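Long-range contact in PUM-HD domain-containing protein (Caenorhabditis elegans, PDB 7CGF), which binds RNA through the Pumilio repeats of its PUM-HD domain, probably recognising the 3' untranslated regions of target mRNAs: residues A[105-110]-A[136-141]. The protein carries 2 engineered substitutions. Sequence-based numbering, arbitrary orientation.
Sequences AIIDRV and IKILSQ
K137 meets I107 at the start of the contact: the two side chains run at about a right angle, with K137 CE 4.0 Å from I107 CG1. Extended beyond CG, the lysine chain passes the isoleucine with its methylenes and carries NZ on to a salt bridge with D104, so its charge is met within the same chain. The end of I107 reaches on to the backbone of helix 132-142, its CD1 lying 3.5 Å from K137 O. K137 O is itself hydrogen-bonded by S140 OG, and the CD1 approach is van der Waals packing. I138 adds a looser apolar layer, its CG2 4.3 Å from V110 CG1, and its side chain also touches A126 and L127 of helix 119-129, placing this edge of the contact in the interior. At Q141 the character changes. Its CB packs 3.7 Å from V110 CG1, and its CG 3.7 Å from I107 CD1. A bend at chi2 (-78°) swings CD away from an extended course, and NE2 then donates to I107 O over 2.7 Å. The N-H...O angle of 175° makes this bond nearly straight, and the acceptor lies in the glutamine amide plane. V110 N bonds to I107 O from the opposite face of the carbonyl, so two donors grip one oxygen. An alanine in place of Q141 would probably deprive I107 O of its side-chain donor and uncover I107 CD1 where CG had packed. The contact thus joins residues 105-110 to helix 132-142 within the array of Pumilio repeats, about 13 Å from the RNA at the nearest atoms. Chemically, one nearly straight amide bond gives the contact its direction at I107 O, while the aliphatic contacts around it supply packing without direction.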
loop_
_atom_site.group_PDB
_atom_site.type_symbol
_atom_site.label_atom_id
_atom_site.label_comp_id
_atom_site.label_asym_id
_atom_site.label_seq_id
_atom_site.Cartn_x
_atom_site.Cartn_y
_atom_site.Cartn_z
ATOM N N ALA A 105 3.007 26.658 9.469
ATOM C CA ALA A 105 1.732 26.835 10.143
ATOM C C ALA A 105 1.194 25.546 10.734
ATOM O O ALA A 105 0.384 25.597 11.665
ATOM C CB ALA A 105 0.697 27.405 9.173
ATOM N N ILE A 106 1.606 24.395 10.214
ATOM C CA ILE A 106 1.073 23.119 10.685
ATOM C C ILE A 106 2.103 22.269 11.387
ATOM O O ILE A 106 1.729 21.227 11.942
ATOM C CB ILE A 106 0.447 22.300 9.536
ATOM C CG1 ILE A 106 1.532 21.903 8.527
ATOM C CG2 ILE A 106 -0.722 23.067 8.901
ATOM C CD1 ILE A 106 1.072 20.917 7.438
ATOM N N ILE A 107 3.378 22.666 11.387
ATOM C CA ILE A 107 4.430 21.713 11.736
ATOM C C ILE A 107 4.301 21.270 13.188
ATOM O O ILE A 107 4.515 20.092 13.511
ATOM C CB ILE A 107 5.821 22.300 11.429
ATOM C CG1 ILE A 107 6.892 21.209 11.545
ATOM C CG2 ILE A 107 6.161 23.482 12.333
ATOM C CD1 ILE A 107 6.690 20.042 10.585
ATOM N N ASP A 108 3.925 22.186 14.087
ATOM C CA ASP A 108 3.959 21.860 15.511
ATOM C C ASP A 108 2.946 20.788 15.893
ATOM O O ASP A 108 3.154 20.092 16.894
ATOM C CB ASP A 108 3.724 23.114 16.358
ATOM C CG ASP A 108 4.865 24.120 16.263
ATOM O OD1 ASP A 108 5.980 23.747 15.843
ATOM O OD2 ASP A 108 4.637 25.297 16.619
ATOM N N ARG A 109 1.870 20.622 15.123
ATOM C CA ARG A 109 0.855 19.620 15.423
ATOM C C ARG A 109 0.825 18.475 14.420
ATOM O O ARG A 109 -0.137 17.695 14.420
ATOM C CB ARG A 109 -0.524 20.273 15.505
ATOM C CG ARG A 109 -0.642 21.238 16.673
ATOM C CD ARG A 109 -2.079 21.509 17.055
ATOM N NE ARG A 109 -2.129 22.361 18.239
ATOM C CZ ARG A 109 -3.238 22.851 18.785
ATOM N NH1 ARG A 109 -4.430 22.578 18.262
ATOM N NH2 ARG A 109 -3.152 23.616 19.867
ATOM N N VAL A 110 1.843 18.353 13.572
ATOM C CA VAL A 110 1.958 17.209 12.668
ATOM C C VAL A 110 1.826 15.898 13.439
ATOM O O VAL A 110 1.160 14.977 12.943
ATOM C CB VAL A 110 3.265 17.261 11.854
ATOM C CG1 VAL A 110 3.644 15.890 11.308
ATOM C CG2 VAL A 110 3.124 18.259 10.697
ATOM N N ILE A 136 11.581 16.621 4.774
ATOM C CA ILE A 136 12.366 16.212 5.935
ATOM C C ILE A 136 11.853 16.889 7.198
ATOM O O ILE A 136 11.820 16.287 8.280
ATOM C CB ILE A 136 13.857 16.520 5.692
ATOM C CG1 ILE A 136 14.406 15.652 4.567
ATOM C CG2 ILE A 136 14.659 16.312 6.958
ATOM C CD1 ILE A 136 15.798 16.070 4.110
ATOM N N LYS A 137 11.435 18.154 7.082
ATOM C CA LYS A 137 10.897 18.870 8.231
ATOM C C LYS A 137 9.632 18.197 8.753
ATOM O O LYS A 137 9.467 18.018 9.966
ATOM C CB LYS A 137 10.637 20.330 7.840
ATOM C CG LYS A 137 10.275 21.229 9.001
ATOM C CD LYS A 137 10.230 22.706 8.599
ATOM C CE LYS A 137 9.638 23.530 9.734
ATOM N NZ LYS A 137 9.518 24.976 9.413
ATOM N N ILE A 138 8.737 17.793 7.850
ATOM C CA ILE A 138 7.532 17.072 8.264
ATOM C C ILE A 138 7.898 15.743 8.918
ATOM O O ILE A 138 7.356 15.381 9.972
ATOM C CB ILE A 138 6.587 16.875 7.065
ATOM C CG1 ILE A 138 6.008 18.229 6.651
ATOM C CG2 ILE A 138 5.471 15.884 7.407
ATOM C CD1 ILE A 138 5.035 18.127 5.493
ATOM N N LEU A 139 8.812 14.990 8.301
ATOM C CA LEU A 139 9.181 13.687 8.850
ATOM C C LEU A 139 9.822 13.819 10.223
ATOM O O LEU A 139 9.668 12.928 11.067
ATOM C CB LEU A 139 10.136 12.960 7.904
ATOM C CG LEU A 139 9.530 12.483 6.589
ATOM C CD1 LEU A 139 10.537 11.673 5.783
ATOM C CD2 LEU A 139 8.281 11.684 6.879
ATOM N N SER A 140 10.532 14.924 10.468
ATOM C CA SER A 140 11.165 15.129 11.769
ATOM C C SER A 140 10.137 15.153 12.897
ATOM O O SER A 140 10.462 14.820 14.044
ATOM C CB SER A 140 11.991 16.418 11.748
ATOM O OG SER A 140 11.160 17.551 11.971
ATOM N N GLN A 141 8.893 15.522 12.590
ATOM C CA GLN A 141 7.805 15.447 13.559
ATOM C C GLN A 141 7.184 14.057 13.604
ATOM O O GLN A 141 6.849 13.557 14.685
ATOM C CB GLN A 141 6.743 16.492 13.219
ATOM C CG GLN A 141 7.153 17.894 13.619
ATOM C CD GLN A 141 6.985 18.112 15.112
ATOM O OE1 GLN A 141 7.693 17.522 15.920
ATOM N NE2 GLN A 141 6.019 18.951 15.486
#